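PDB 2HDW: uncharacterized protein PA2218 from Pseudomonas aeruginosa, which is uncharacterized but has an alpha/beta hydrolase fold and is probably a hydrolase. Local coordinates for residues N75-P88 with F125-G139. Residues are numbered along the deposited sequence; the frame is centred on the assembly and turned at random.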
loop_
_atom_site.group_PDB
_atom_site.type_symbol
_atom_site.label_atom_id
_atom_site.label_comp_id
_atom_site.label_asym_id
_atom_site.label_seq_id
_atom_site.Cartn_x
_atom_site.Cartn_y
_atom_site.Cartn_z
ATOM N N ASN A 75 -10.717 -5.531 11.084
ATOM C CA ASN A 75 -9.535 -5.038 11.778
ATOM C C ASN A 75 -9.955 -4.695 13.206
ATOM O O ASN A 75 -11.143 -4.777 13.540
ATOM C CB ASN A 75 -8.904 -3.826 11.075
ATOM C CG ASN A 75 -9.806 -2.603 11.039
ATOM O OD1 ASN A 75 -10.741 -2.465 11.830
ATOM N ND2 ASN A 75 -9.501 -1.687 10.124
ATOM N N ARG A 76 -8.991 -4.328 14.045
ATOM C CA ARG A 76 -9.276 -4.018 15.448
ATOM C C ARG A 76 -10.214 -2.840 15.667
ATOM O O ARG A 76 -10.773 -2.672 16.752
ATOM C CB ARG A 76 -7.973 -3.754 16.216
ATOM C CG ARG A 76 -7.063 -4.962 16.371
ATOM C CD ARG A 76 -5.908 -4.676 17.328
ATOM N NE ARG A 76 -5.204 -3.441 16.996
ATOM C CZ ARG A 76 -5.420 -2.273 17.594
ATOM N NH1 ARG A 76 -6.321 -2.180 18.564
ATOM N NH2 ARG A 76 -4.737 -1.196 17.216
ATOM N N TYR A 77 -10.384 -2.018 14.643
ATOM C CA TYR A 77 -11.242 -0.857 14.788
ATOM C C TYR A 77 -12.666 -1.100 14.303
ATOM O O TYR A 77 -13.470 -0.166 14.205
ATOM C CB TYR A 77 -10.592 0.339 14.087
ATOM C CG TYR A 77 -9.255 0.710 14.711
ATOM C CD1 TYR A 77 -9.124 0.841 16.099
ATOM C CD2 TYR A 77 -8.131 0.947 13.921
ATOM C CE1 TYR A 77 -7.905 1.199 16.683
ATOM C CE2 TYR A 77 -6.910 1.310 14.491
ATOM C CZ TYR A 77 -6.803 1.435 15.871
ATOM O OH TYR A 77 -5.603 1.816 16.431
ATOM N N GLY A 78 -12.965 -2.364 14.007
ATOM C CA GLY A 78 -14.298 -2.752 13.573
ATOM C C GLY A 78 -14.630 -2.641 12.097
ATOM O O GLY A 78 -15.791 -2.772 11.713
ATOM N N ILE A 79 -13.631 -2.406 11.256
ATOM C CA ILE A 79 -13.894 -2.285 9.828
ATOM C C ILE A 79 -13.576 -3.598 9.126
ATOM O O ILE A 79 -12.535 -4.208 9.383
ATOM C CB ILE A 79 -13.050 -1.149 9.204
ATOM C CG1 ILE A 79 -13.312 0.156 9.966
ATOM C CG2 ILE A 79 -13.400 -0.981 7.722
ATOM C CD1 ILE A 79 -12.535 1.362 9.448
ATOM N N THR A 80 -14.487 -4.036 8.258
ATOM C CA THR A 80 -14.308 -5.273 7.505
ATOM C C THR A 80 -13.672 -4.945 6.159
ATOM O O THR A 80 -14.177 -4.102 5.412
ATOM C CB THR A 80 -15.656 -5.983 7.275
ATOM O OG1 THR A 80 -16.231 -6.327 8.543
ATOM C CG2 THR A 80 -15.464 -7.254 6.451
ATOM N N LEU A 81 -12.557 -5.606 5.863
ATOM C CA LEU A 81 -11.835 -5.368 4.620
ATOM C C LEU A 81 -12.043 -6.470 3.588
ATOM O O LEU A 81 -12.302 -7.619 3.937
ATOM C CB LEU A 81 -10.338 -5.236 4.910
ATOM C CG LEU A 81 -9.927 -4.288 6.039
ATOM C CD1 LEU A 81 -8.422 -4.356 6.232
ATOM C CD2 LEU A 81 -10.361 -2.862 5.713
ATOM N N ALA A 82 -11.936 -6.103 2.315
ATOM C CA ALA A 82 -12.075 -7.056 1.221
ATOM C C ALA A 82 -10.681 -7.315 0.655
ATOM O O ALA A 82 -9.832 -6.423 0.643
ATOM C CB ALA A 82 -12.992 -6.491 0.132
ATOM N N ALA A 83 -10.442 -8.531 0.181
ATOM C CA ALA A 83 -9.133 -8.864 -0.360
ATOM C C ALA A 83 -9.166 -10.031 -1.335
ATOM O O ALA A 83 -10.136 -10.793 -1.383
ATOM C CB ALA A 83 -8.171 -9.181 0.783
ATOM N N ASP A 84 -8.096 -10.151 -2.116
ATOM C CA ASP A 84 -7.945 -11.237 -3.074
ATOM C C ASP A 84 -6.856 -12.131 -2.503
ATOM O O ASP A 84 -5.779 -11.656 -2.142
ATOM C CB ASP A 84 -7.498 -10.717 -4.446
ATOM C CG ASP A 84 -8.614 -10.027 -5.210
ATOM O OD1 ASP A 84 -9.643 -10.685 -5.482
ATOM O OD2 ASP A 84 -8.460 -8.828 -5.548
ATOM N N LEU A 85 -7.150 -13.421 -2.417
ATOM C CA LEU A 85 -6.215 -14.405 -1.897
ATOM C C LEU A 85 -5.739 -15.291 -3.045
ATOM O O LEU A 85 -6.553 -15.822 -3.798
ATOM C CB LEU A 85 -6.909 -15.261 -0.842
ATOM C CG LEU A 85 -6.148 -16.444 -0.244
ATOM C CD1 LEU A 85 -4.995 -15.946 0.621
ATOM C CD2 LEU A 85 -7.111 -17.275 0.580
ATOM N N TYR A 86 -4.423 -15.444 -3.171
ATOM C CA TYR A 86 -3.832 -16.266 -4.226
ATOM C C TYR A 86 -2.976 -17.366 -3.611
ATOM O O TYR A 86 -2.159 -17.100 -2.729
ATOM C CB TYR A 86 -2.945 -15.411 -5.138
ATOM C CG TYR A 86 -3.645 -14.255 -5.814
ATOM C CD1 TYR A 86 -4.140 -14.368 -7.117
ATOM C CD2 TYR A 86 -3.809 -13.042 -5.151
ATOM C CE1 TYR A 86 -4.778 -13.289 -7.743
ATOM C CE2 TYR A 86 -4.444 -11.966 -5.758
ATOM C CZ TYR A 86 -4.926 -12.091 -7.051
ATOM O OH TYR A 86 -5.555 -11.009 -7.631
ATOM N N LEU A 87 -3.157 -18.597 -4.083
ATOM C CA LEU A 87 -2.382 -19.729 -3.581
ATOM C C LEU A 87 -1.803 -20.552 -4.722
ATOM O O LEU A 87 -2.398 -20.649 -5.795
ATOM C CB LEU A 87 -3.249 -20.658 -2.718
ATOM C CG LEU A 87 -3.968 -20.102 -1.485
ATOM C CD1 LEU A 87 -5.152 -19.251 -1.923
ATOM C CD2 LEU A 87 -4.451 -21.259 -0.622
ATOM N N PRO A 88 -0.622 -21.148 -4.507
ATOM C CA PRO A 88 0.016 -21.974 -5.537
ATOM C C PRO A 88 -0.827 -23.243 -5.701
ATOM O O PRO A 88 -1.473 -23.676 -4.748
ATOM C CB PRO A 88 1.393 -22.285 -4.936
ATOM C CG PRO A 88 1.636 -21.145 -3.980
ATOM C CD PRO A 88 0.277 -20.942 -3.358
ATOM N N PHE A 125 4.427 -18.650 -2.910
ATOM C CA PHE A 125 3.911 -18.093 -1.659
ATOM C C PHE A 125 2.386 -17.984 -1.678
ATOM O O PHE A 125 1.772 -17.890 -2.737
ATOM C CB PHE A 125 4.501 -16.691 -1.418
ATOM C CG PHE A 125 6.009 -16.664 -1.324
ATOM C CD1 PHE A 125 6.647 -16.806 -0.095
ATOM C CD2 PHE A 125 6.791 -16.518 -2.468
ATOM C CE1 PHE A 125 8.045 -16.801 -0.005
ATOM C CE2 PHE A 125 8.195 -16.514 -2.388
ATOM C CZ PHE A 125 8.818 -16.655 -1.156
ATOM N N VAL A 126 1.776 -18.028 -0.500
ATOM C CA VAL A 126 0.335 -17.839 -0.393
ATOM C C VAL A 126 0.287 -16.320 -0.251
ATOM O O VAL A 126 0.999 -15.772 0.584
ATOM C CB VAL A 126 -0.239 -18.479 0.882
ATOM C CG1 VAL A 126 -1.644 -17.958 1.128
ATOM C CG2 VAL A 126 -0.252 -19.995 0.747
ATOM N N THR A 127 -0.525 -15.639 -1.052
ATOM C CA THR A 127 -0.561 -14.181 -0.979
ATOM C C THR A 127 -1.938 -13.556 -0.853
ATOM O O THR A 127 -2.959 -14.173 -1.163
ATOM C CB THR A 127 0.136 -13.557 -2.197
ATOM O OG1 THR A 127 -0.588 -13.899 -3.383
ATOM C CG2 THR A 127 1.565 -14.075 -2.312
ATOM N N LEU A 128 -1.945 -12.303 -0.414
ATOM C CA LEU A 128 -3.180 -11.573 -0.207
ATOM C C LEU A 128 -3.009 -10.083 -0.526
ATOM O O LEU A 128 -2.094 -9.434 -0.017
ATOM C CB LEU A 128 -3.605 -11.759 1.253
ATOM C CG LEU A 128 -4.937 -11.234 1.784
ATOM C CD1 LEU A 128 -6.095 -11.931 1.075
ATOM C CD2 LEU A 128 -5.005 -11.492 3.285
ATOM N N ALA A 129 -3.881 -9.558 -1.383
ATOM C CA ALA A 129 -3.879 -8.142 -1.748
ATOM C C ALA A 129 -5.213 -7.634 -1.200
ATOM O O ALA A 129 -6.269 -8.179 -1.523
ATOM C CB ALA A 129 -3.819 -7.974 -3.274
ATOM N N PHE A 130 -5.170 -6.596 -0.370
ATOM C CA PHE A 130 -6.383 -6.084 0.251
ATOM C C PHE A 130 -6.700 -4.622 -0.026
ATOM O O PHE A 130 -5.825 -3.834 -0.390
ATOM C CB PHE A 130 -6.279 -6.271 1.765
ATOM C CG PHE A 130 -5.206 -5.428 2.400
ATOM C CD1 PHE A 130 -5.459 -4.099 2.746
ATOM C CD2 PHE A 130 -3.931 -5.948 2.620
ATOM C CE1 PHE A 130 -4.458 -3.298 3.299
ATOM C CE2 PHE A 130 -2.919 -5.158 3.171
ATOM C CZ PHE A 130 -3.184 -3.829 3.512
ATOM N N ASP A 131 -7.970 -4.273 0.150
ATOM C CA ASP A 131 -8.409 -2.899 -0.009
ATOM C C ASP A 131 -8.402 -2.266 1.379
ATOM O O ASP A 131 -9.022 -2.780 2.316
ATOM C CB ASP A 131 -9.825 -2.829 -0.591
ATOM C CG ASP A 131 -9.861 -3.126 -2.077
ATOM O OD1 ASP A 131 -8.842 -2.864 -2.757
ATOM O OD2 ASP A 131 -10.910 -3.599 -2.568
ATOM N N PRO A 132 -7.674 -1.149 1.535
ATOM C CA PRO A 132 -7.597 -0.452 2.823
ATOM C C PRO A 132 -8.981 -0.030 3.316
ATOM O O PRO A 132 -9.924 0.088 2.525
ATOM C CB PRO A 132 -6.715 0.756 2.508
ATOM C CG PRO A 132 -5.812 0.237 1.419
ATOM C CD PRO A 132 -6.768 -0.538 0.546
ATOM N N SER A 133 -9.097 0.178 4.626
ATOM C CA SER A 133 -10.352 0.617 5.237
ATOM C C SER A 133 -10.949 1.803 4.476
ATOM O O SER A 133 -10.219 2.674 4.008
ATOM C CB SER A 133 -10.114 1.032 6.697
ATOM O OG SER A 133 -9.980 -0.094 7.556
ATOM N N TYR A 134 -12.274 1.828 4.359
ATOM C CA TYR A 134 -12.994 2.909 3.682
ATOM C C TYR A 134 -12.814 2.988 2.164
ATOM O O TYR A 134 -13.376 3.889 1.533
ATOM C CB TYR A 134 -12.594 4.271 4.259
ATOM C CG TYR A 134 -12.737 4.419 5.753
ATOM C CD1 TYR A 134 -13.980 4.650 6.344
ATOM C CD2 TYR A 134 -11.618 4.359 6.578
ATOM C CE1 TYR A 134 -14.096 4.818 7.726
ATOM C CE2 TYR A 134 -11.722 4.527 7.956
ATOM C CZ TYR A 134 -12.959 4.753 8.524
ATOM O OH TYR A 134 -13.044 4.884 9.894
ATOM N N THR A 135 -12.044 2.074 1.575
ATOM C CA THR A 135 -11.807 2.116 0.131
ATOM C C THR A 135 -12.065 0.800 -0.596
ATOM O O THR A 135 -12.244 -0.245 0.029
ATOM C CB THR A 135 -10.354 2.547 -0.187
ATOM O OG1 THR A 135 -9.449 1.497 0.175
ATOM C CG2 THR A 135 -9.990 3.805 0.596
ATOM N N GLY A 136 -12.076 0.862 -1.928
ATOM C CA GLY A 136 -12.309 -0.327 -2.731
ATOM C C GLY A 136 -13.605 -1.032 -2.380
ATOM O O GLY A 136 -14.666 -0.407 -2.322
ATOM N N GLU A 137 -13.527 -2.339 -2.149
ATOM C CA GLU A 137 -14.711 -3.110 -1.787
ATOM C C GLU A 137 -14.838 -3.259 -0.277
ATOM O O GLU A 137 -15.806 -3.837 0.220
ATOM C CB GLU A 137 -14.670 -4.489 -2.449
ATOM C CG GLU A 137 -14.713 -4.427 -3.962
ATOM C CD GLU A 137 -14.845 -5.787 -4.598
ATOM O OE1 GLU A 137 -13.897 -6.589 -4.498
ATOM O OE2 GLU A 137 -15.904 -6.058 -5.196
ATOM N N SER A 138 -13.857 -2.742 0.457
ATOM C CA SER A 138 -13.897 -2.812 1.918
ATOM C C SER A 138 -15.013 -1.938 2.481
ATOM O O SER A 138 -15.536 -1.053 1.798
ATOM C CB SER A 138 -12.564 -2.360 2.510
ATOM O OG SER A 138 -11.535 -3.275 2.190
ATOM N N GLY A 139 -15.373 -2.197 3.734
ATOM C CA GLY A 139 -16.411 -1.424 4.386
ATOM C C GLY A 139 -15.845 -0.144 4.967
ATOM O O GLY A 139 -14.663 0.163 4.792
#
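Ser-138 lies against Leu-81 and Ala-82 of strand 80-88. Its CB packs 3.7 Å from Leu-81 CA. Its OG is set anti to the carbonyl carbon (chi1 -67°), within reach of both Ala-82 N and Asp-131 O. There OG accepts the N-H of Ala-82 at 2.9 Å, nearly straight at 164°. The same OG donates to Asp-131 O at 2.6 Å, from above that carbonyl plane. One hydroxyl thus ties Ala-82 of strand 80-88 to Asp-131. Beyond it, Gly-139 N gives a hydrogen bond to Thr-80 O.

Strands 80-88 and 126-130 pair antiparallel, with backbone hydrogen bonds in both directions at Asp-84/Ala-129 and Tyr-86/Thr-127. On one face Ala-83 CB presses tightly on Leu-128 CD1, at 3.5 Å. On the other, Thr-127 OG1 sits 3.3 Å from Tyr-86 CB and is hydrogen-bonded to Ala-117 O of helix 112-122. Near the loop, Ile-79 CD1 meets Tyr-134 CZ at 3.5 Å, the side chains crossing at about a right angle.

In the mixed sheet of this alpha/beta hydrolase fold, strand 80-88 lies between 66-74 and 126-130. Strand 96-102 flanks 126-130 in parallel, and helix 148-164 packs on Asn-75 and Leu-81.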